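SusD homolog (Bacteroides thetaiotaomicron VPI-5482, PDB 3IV0) probably binds glycans at the cell surface as an outer-membrane SusD-family protein, although its own ligand and function have not been established. Local coordinates at residues L27-S32 with Y96-D101; T56-G61 with L299-G304; S261-F266 with R366-L371. All coordinates share one frame; numbering follows the deposited sequence. Where two conformers were deposited one is given.

Contact 1: L27-S32 with Y96-D101; sequences LSIYNS and YTAIQD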
# COMPACT_ATOMS: atom_id res chain seq x y z
N LEU A 27 8.11 -9.71 -15.98
CA LEU A 27 8.24 -8.32 -15.72
C LEU A 27 7.05 -7.51 -16.25
O LEU A 27 6.76 -6.46 -15.73
CB LEU A 27 9.58 -7.78 -16.24
CG LEU A 27 10.78 -8.16 -15.38
CD1 LEU A 27 12.04 -7.82 -16.17
CD2 LEU A 27 10.79 -7.41 -14.07
N SER A 28 6.34 -8.01 -17.27
CA SER A 28 5.17 -7.33 -17.78
C SER A 28 4.03 -7.40 -16.73
O SER A 28 3.14 -6.56 -16.77
CB SER A 28 4.71 -7.94 -19.12
OG SER A 28 4.01 -9.15 -18.97
N ILE A 29 4.07 -8.39 -15.84
CA ILE A 29 3.07 -8.49 -14.75
C ILE A 29 3.35 -7.37 -13.77
O ILE A 29 2.42 -6.63 -13.40
CB ILE A 29 3.10 -9.88 -14.09
CG1 ILE A 29 2.72 -11.00 -15.08
CG2 ILE A 29 2.18 -9.88 -12.82
CD1 ILE A 29 3.06 -12.42 -14.60
N TYR A 30 4.58 -7.21 -13.34
CA TYR A 30 4.98 -6.08 -12.51
C TYR A 30 4.64 -4.75 -13.16
O TYR A 30 4.14 -3.83 -12.53
CB TYR A 30 6.46 -6.13 -12.21
CG TYR A 30 6.91 -7.17 -11.22
CD1 TYR A 30 6.94 -6.90 -9.88
CD2 TYR A 30 7.35 -8.42 -11.63
CE1 TYR A 30 7.38 -7.80 -8.95
CE2 TYR A 30 7.80 -9.34 -10.72
CZ TYR A 30 7.81 -9.05 -9.37
OH TYR A 30 8.28 -9.95 -8.46
N ASN A 31 4.86 -4.65 -14.48
CA ASN A 31 4.51 -3.42 -15.19
C ASN A 31 3.03 -3.10 -15.12
O ASN A 31 2.66 -1.95 -14.91
CB ASN A 31 5.01 -3.52 -16.65
CG ASN A 31 4.85 -2.24 -17.40
OD1 ASN A 31 5.46 -1.24 -17.04
ND2 ASN A 31 3.99 -2.23 -18.42
N SER A 32 2.19 -4.10 -15.31
CA SER A 32 0.76 -3.88 -15.22
C SER A 32 0.35 -3.46 -13.81
O SER A 32 -0.48 -2.55 -13.68
CB SER A 32 -0.06 -5.09 -15.66
OG SER A 32 0.08 -5.29 -17.07
N TYR A 96 -6.63 -6.71 -13.48
CA TYR A 96 -6.92 -8.02 -14.08
C TYR A 96 -5.98 -8.38 -15.25
O TYR A 96 -5.75 -9.57 -15.49
CB TYR A 96 -8.39 -8.15 -14.50
CG TYR A 96 -9.27 -8.54 -13.34
CD1 TYR A 96 -9.25 -9.81 -12.81
CD2 TYR A 96 -10.08 -7.61 -12.73
CE1 TYR A 96 -10.00 -10.13 -11.73
CE2 TYR A 96 -10.84 -7.93 -11.66
CZ TYR A 96 -10.81 -9.19 -11.17
OH TYR A 96 -11.59 -9.46 -10.06
N THR A 97 -5.39 -7.40 -15.91
CA THR A 97 -4.33 -7.71 -16.88
C THR A 97 -3.17 -8.40 -16.17
O THR A 97 -2.66 -9.41 -16.66
CB THR A 97 -3.85 -6.45 -17.61
OG1 THR A 97 -4.94 -5.83 -18.29
CG2 THR A 97 -2.72 -6.76 -18.64
N ALA A 98 -2.73 -7.87 -15.02
CA ALA A 98 -1.71 -8.51 -14.21
C ALA A 98 -2.11 -9.91 -13.79
O ALA A 98 -1.33 -10.85 -13.89
CB ALA A 98 -1.38 -7.62 -12.97
N ILE A 99 -3.33 -10.03 -13.28
CA ILE A 99 -3.83 -11.33 -12.81
C ILE A 99 -3.87 -12.35 -13.93
O ILE A 99 -3.43 -13.49 -13.77
CB ILE A 99 -5.22 -11.17 -12.12
CG1 ILE A 99 -5.07 -10.46 -10.77
CG2 ILE A 99 -5.93 -12.51 -11.96
CD1 ILE A 99 -6.37 -9.80 -10.31
N GLN A 100 -4.40 -11.96 -15.08
CA GLN A 100 -4.51 -12.89 -16.20
C GLN A 100 -3.13 -13.27 -16.74
O GLN A 100 -2.92 -14.42 -17.12
CB GLN A 100 -5.40 -12.31 -17.31
CG GLN A 100 -5.32 -13.05 -18.65
CD GLN A 100 -5.90 -14.47 -18.62
OE1 GLN A 100 -5.19 -15.46 -18.39
NE2 GLN A 100 -7.20 -14.57 -18.89
N ASP A 101 -2.18 -12.34 -16.79
CA ASP A 101 -0.82 -12.69 -17.19
C ASP A 101 -0.15 -13.61 -16.19
O ASP A 101 0.59 -14.54 -16.57
CB ASP A 101 -0.02 -11.46 -17.55
CG ASP A 101 -0.50 -10.83 -18.86
OD1 ASP A 101 -1.22 -11.51 -19.65
OD2 ASP A 101 -0.18 -9.67 -19.11
O HOH W 1 0.55 -7.88 -17.31
O HOH W 2 2.05 -9.26 -21.07

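Contact 2: T56-G61 with L299-G304; sequences TAYSTG and LFCYSG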
# COMPACT_ATOMS: atom_id res chain seq x y z
N THR A 56 -7.27 19.53 2.74
CA THR A 56 -7.96 20.59 2.04
C THR A 56 -7.13 21.04 0.85
O THR A 56 -5.93 21.22 0.98
CB THR A 56 -8.18 21.81 2.97
OG1 THR A 56 -8.88 21.39 4.14
CG2 THR A 56 -8.94 22.89 2.25
N ALA A 57 -7.77 21.22 -0.31
CA ALA A 57 -7.11 21.73 -1.51
C ALA A 57 -6.83 23.21 -1.39
O ALA A 57 -7.64 23.94 -0.86
CB ALA A 57 -7.97 21.47 -2.74
N TYR A 58 -5.69 23.64 -1.90
CA TYR A 58 -5.41 25.07 -1.99
C TYR A 58 -6.24 25.73 -3.10
O TYR A 58 -6.50 26.92 -3.01
CB TYR A 58 -3.93 25.30 -2.18
CG TYR A 58 -3.13 25.09 -0.92
CD1 TYR A 58 -2.97 26.12 -0.00
CD2 TYR A 58 -2.50 23.87 -0.66
CE1 TYR A 58 -2.26 25.94 1.15
CE2 TYR A 58 -1.77 23.68 0.49
CZ TYR A 58 -1.63 24.73 1.39
OH TYR A 58 -0.88 24.52 2.54
N SER A 59 -6.68 24.96 -4.09
CA SER A 59 -7.52 25.47 -5.17
C SER A 59 -8.82 24.66 -5.22
O SER A 59 -8.79 23.50 -5.62
CB SER A 59 -6.75 25.38 -6.50
OG SER A 59 -5.69 26.33 -6.57
N THR A 60 -9.96 25.25 -4.82
CA THR A 60 -11.22 24.51 -4.73
C THR A 60 -11.63 23.87 -6.06
O THR A 60 -12.42 22.94 -6.08
CB THR A 60 -12.37 25.41 -4.20
OG1 THR A 60 -12.65 26.44 -5.16
CG2 THR A 60 -12.00 26.04 -2.89
N GLY A 61 -11.11 24.39 -7.17
CA GLY A 61 -11.31 23.76 -8.48
C GLY A 61 -10.81 22.32 -8.61
O GLY A 61 -11.26 21.58 -9.51
N LEU A 299 -0.84 20.86 -3.92
CA LEU A 299 -2.22 20.51 -4.20
C LEU A 299 -3.11 20.58 -2.95
O LEU A 299 -4.24 21.07 -3.01
CB LEU A 299 -2.27 19.08 -4.78
CG LEU A 299 -3.65 18.56 -5.13
CD1 LEU A 299 -4.14 19.24 -6.38
CD2 LEU A 299 -3.62 17.03 -5.36
N PHE A 300 -2.62 20.06 -1.83
CA PHE A 300 -3.40 20.04 -0.60
C PHE A 300 -2.52 20.04 0.63
O PHE A 300 -1.32 19.82 0.55
CB PHE A 300 -4.39 18.85 -0.54
CG PHE A 300 -3.75 17.47 -0.51
CD1 PHE A 300 -3.26 16.92 0.68
CD2 PHE A 300 -3.68 16.71 -1.65
CE1 PHE A 300 -2.70 15.65 0.72
CE2 PHE A 300 -3.10 15.44 -1.62
CZ PHE A 300 -2.63 14.91 -0.45
N CYS A 301 -3.15 20.28 1.76
CA CYS A 301 -2.49 20.18 3.04
C CYS A 301 -3.37 19.50 4.08
O CYS A 301 -4.58 19.47 3.97
CB CYS A 301 -2.06 21.57 3.55
SG CYS A 301 -3.39 22.73 3.93
N TYR A 302 -2.70 19.00 5.11
CA TYR A 302 -3.35 18.37 6.25
C TYR A 302 -3.73 19.40 7.30
O TYR A 302 -2.97 20.35 7.53
CB TYR A 302 -2.38 17.38 6.91
CG TYR A 302 -2.28 16.07 6.14
CD1 TYR A 302 -1.46 15.97 5.04
CD2 TYR A 302 -3.06 14.99 6.49
CE1 TYR A 302 -1.37 14.78 4.33
CE2 TYR A 302 -2.97 13.78 5.77
CZ TYR A 302 -2.13 13.71 4.70
OH TYR A 302 -2.02 12.55 3.97
N SER A 303 -4.85 19.19 7.93
CA SER A 303 -5.26 19.99 9.10
C SER A 303 -4.14 20.11 10.12
O SER A 303 -3.56 19.13 10.55
CB SER A 303 -6.47 19.31 9.73
OG SER A 303 -6.69 19.69 11.06
N GLY A 304 -3.92 21.33 10.60
CA GLY A 304 -2.98 21.54 11.68
C GLY A 304 -3.44 20.93 12.98
O GLY A 304 -2.61 20.45 13.73
O HOH W 3 -5.24 22.57 -4.95

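Contact 3: S261-F266 with R366-L371; sequences SDEGLF and RYAGAL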
# COMPACT_ATOMS: atom_id res chain seq x y z
N SER A 261 16.37 0.10 -0.34
CA SER A 261 17.04 0.08 0.95
C SER A 261 16.82 -1.22 1.69
O SER A 261 15.94 -2.02 1.35
CB SER A 261 16.55 1.22 1.87
OG SER A 261 15.33 0.86 2.51
N ASP A 262 17.56 -1.41 2.78
CA ASP A 262 17.41 -2.62 3.59
C ASP A 262 16.13 -2.62 4.44
O ASP A 262 15.88 -3.58 5.15
CB ASP A 262 18.58 -2.78 4.57
CG ASP A 262 19.88 -3.25 3.89
OD1 ASP A 262 19.90 -3.43 2.67
OD2 ASP A 262 20.85 -3.48 4.63
N GLU A 263 15.34 -1.55 4.39
CA GLU A 263 14.10 -1.48 5.11
C GLU A 263 12.92 -1.87 4.21
O GLU A 263 11.84 -2.21 4.70
CB GLU A 263 13.91 -0.08 5.70
CG GLU A 263 12.75 0.01 6.63
CD GLU A 263 12.70 1.23 7.50
OE1 GLU A 263 13.75 1.80 7.82
OE2 GLU A 263 11.56 1.53 7.97
N GLY A 264 13.11 -1.83 2.90
CA GLY A 264 11.99 -2.10 2.01
C GLY A 264 11.59 -3.57 2.06
O GLY A 264 12.44 -4.45 2.14
N LEU A 265 10.30 -3.85 2.01
CA LEU A 265 9.82 -5.23 1.86
C LEU A 265 9.20 -5.40 0.47
O LEU A 265 9.39 -6.48 -0.12
CB LEU A 265 8.84 -5.64 2.97
CG LEU A 265 9.47 -5.71 4.37
CD1 LEU A 265 8.40 -6.03 5.40
CD2 LEU A 265 10.62 -6.67 4.45
N PHE A 266 8.40 -4.48 -0.04
CA PHE A 266 7.96 -4.55 -1.44
C PHE A 266 7.80 -3.15 -1.93
O PHE A 266 7.21 -2.30 -1.23
CB PHE A 266 6.69 -5.38 -1.67
CG PHE A 266 6.39 -5.56 -3.12
CD1 PHE A 266 7.28 -6.29 -3.90
CD2 PHE A 266 5.38 -4.89 -3.74
CE1 PHE A 266 7.10 -6.39 -5.26
CE2 PHE A 266 5.20 -4.97 -5.12
CZ PHE A 266 6.08 -5.72 -5.87
N ARG A 366 7.05 -1.86 4.08
CA ARG A 366 8.42 -1.78 4.59
C ARG A 366 8.52 -2.28 6.03
O ARG A 366 7.50 -2.54 6.70
CB ARG A 366 9.03 -0.41 4.44
CG ARG A 366 8.37 0.66 5.22
CD ARG A 366 9.13 1.98 5.05
NE ARG A 366 8.35 3.11 5.55
CZ ARG A 366 8.57 3.73 6.72
NH1 ARG A 366 9.51 3.35 7.55
NH2 ARG A 366 7.82 4.76 7.04
N TYR A 367 9.74 -2.46 6.50
CA TYR A 367 9.98 -3.21 7.73
C TYR A 367 9.37 -2.54 8.94
O TYR A 367 8.82 -3.23 9.79
CB TYR A 367 11.48 -3.44 7.85
CG TYR A 367 11.93 -4.37 8.96
CD1 TYR A 367 11.38 -5.63 9.16
CD2 TYR A 367 13.00 -4.00 9.75
CE1 TYR A 367 11.86 -6.46 10.18
CE2 TYR A 367 13.51 -4.84 10.73
CZ TYR A 367 12.91 -6.03 10.95
OH TYR A 367 13.41 -6.86 11.93
N ALA A 368 9.37 -1.21 9.04
CA ALA A 368 8.74 -0.57 10.20
C ALA A 368 7.26 -0.89 10.23
O ALA A 368 6.69 -1.11 11.31
CB ALA A 368 8.94 0.97 10.18
N GLY A 369 6.62 -0.84 9.07
CA GLY A 369 5.20 -1.20 8.98
C GLY A 369 4.92 -2.60 9.47
O GLY A 369 3.98 -2.83 10.24
N ALA A 370 5.71 -3.56 9.00
CA ALA A 370 5.52 -4.95 9.35
C ALA A 370 5.74 -5.20 10.84
O ALA A 370 4.97 -5.92 11.44
CB ALA A 370 6.43 -5.83 8.52
N LEU A 371 6.70 -4.51 11.43
CA LEU A 371 6.91 -4.64 12.87
C LEU A 371 5.69 -4.15 13.61
O LEU A 371 5.33 -4.69 14.65
CB LEU A 371 8.17 -3.85 13.31
CG LEU A 371 9.48 -4.38 12.80
CD1 LEU A 371 10.61 -3.43 13.22
CD2 LEU A 371 9.73 -5.83 13.30

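Contact 1: L27-S32 with Y96-D101
S32 and A98 meet where the two helices pack side by side, CB of S32 lying 3.9 Å from CB of A98. The hydroxyl of S32 sits beside its own backbone N (chi1 -68°), which brings OG to 3.5 Å from CG2 of T97. One turn earlier, I29 slides past D101 with the side chains running in opposite directions: CG1 of I29 touches CB of D101 at 3.7 Å, while its CG2 branch lies against the carbonyl O of A98. The small side chains of S32 and A98 fit where the axes of these short segments come to 8.3 Å, at 161° between their directions. This antiparallel packing of helix 19-39 on helix 93-108 is consistent with the TPR-like helical part of SusD-family proteins. On the polar flank, one water accepts from OG of S32 (2.6 Å) and donates to the carbonyl O of S28 and to OD2 of D101; a second donates to OG of S28 and to the same OD2. Two water donors thus grip one carboxylate oxygen, consistent with a charged D101. OG of S28 is also bonded to the carbonyl O of F25. Helix 117-142 backs the pair, touching Y30, Y96 and I99.

Contact 2: T56-G61 with L299-G304
CG of Y58 lies anti to its own carbonyl carbon, beside the backbone N (chi1 -75°), which swings the ring back across the partner strand. There it meets C301, whose SG takes the crowded position between backbone N and carbonyl carbon (chi1 65°). F300 adopts the same crowded rotamer, but its ring leads away from 56-61 and packs against I55, V65 and V288. The backbone beneath them is a two-stranded antiparallel sheet, 55-57 paired with 300-302. T56 and C301 form its hydrogen-bonded pair: N of T56 donates to O of C301 at 3.0 Å, nearly along the C=O axis, and N of C301 returns the bond to O of T56, in the carbonyl plane. A57 and F300 are the adjoining non-hydrogen-bonded pair, their CA atoms 4.2 Å apart. Two CA-H...O contacts flank it, from CA of F300 to O of T56 and from CA of A57 to O of L299.

Beyond the strand, N of Y58 donates a hydrogen bond to O of L299 at 3.2 Å, from above the carbonyl plane. The same oxygen receives a shorter bond from a water, 2.6 Å away, which accepts from N of S59. Two donors hold the L299 carbonyl and tie the loop after A57 to the start of the second strand. The Y58 hydroxyl is bonded to N of K339, which fixes the far end of the ring, while A57 on the other side of the sheet rests on V65 of helix 63-69. S303 is the N-cap of helix 304-310, its OG bonded to N of Y306. SG of C301 makes an oblique Cys sulfur-aromatic contact with the Y58 ring, 4.4 Å from the centroid and 3.7 Å from CZ of Y58.

Contact 3: S261-F266 with R366-L371
E263 and R366 lie side by side and point the same way, their carboxylate and guanidinium planes 50° apart. They meet where strand 264-268, entered through a type I turn from S261 to G264, pairs antiparallel with strand 362-366 just as the latter passes into helix 367-381; R366 is the N-cap residue. CG of E263 is anti to the backbone N (chi1 -171°) and the chain stays extended beyond it. CG of R366 sits between its backbone N and carbonyl carbon (chi1 64°), and the chain is extended to NE. NH1 of R366 then donates to OE2 of E263 at 2.8 Å, lying above the carboxylate plane, whereas OE2 sits in the guanidinium plane. This salt bridge belongs to a buried charge network: E422 and E426 also pair with R366, and R398 with E263. These opposite charges would probably stabilise the ionised forms, although NH2 of R398 also lies near NH1 of R366.

Y367 crosses E263 at about a right angle; its CB meets CG of E263, and the ring, with CG anti to the backbone N, leads away, the hydroxyl bonded to E239 and R394. N of Y367 donates to O of E263 at 2.8 Å, nearly along the C=O axis. L265, in a classic beta bulge with F266 opposite F365, points toward the helix, and its CD1 touches CB of A370 at 3.7 Å.

How the contacts relate
Contact 1 and contact 3 touch directly: CE1 of Y30 packs on CZ of F266 at 3.9 Å, joining helix 19-39 to strand 264-268, although their centres are 24 Å apart. Contact 2 stands apart, about 22 Å from contact 1 and 13 Å from contact 3 at the nearest atoms. Along the chain contact 1 closes before contact 3 opens, whereas contact 2 crosses both, since 56-61 falls between the segments of contact 1 and 299-304 between those of contact 3. Contact 1 joins two helices; contacts 2 and 3 lie at two separate two-stranded sheets. With their segments 238 and 100 residues apart, respectively, these sheets tie distant parts of the chain into one mostly helical body.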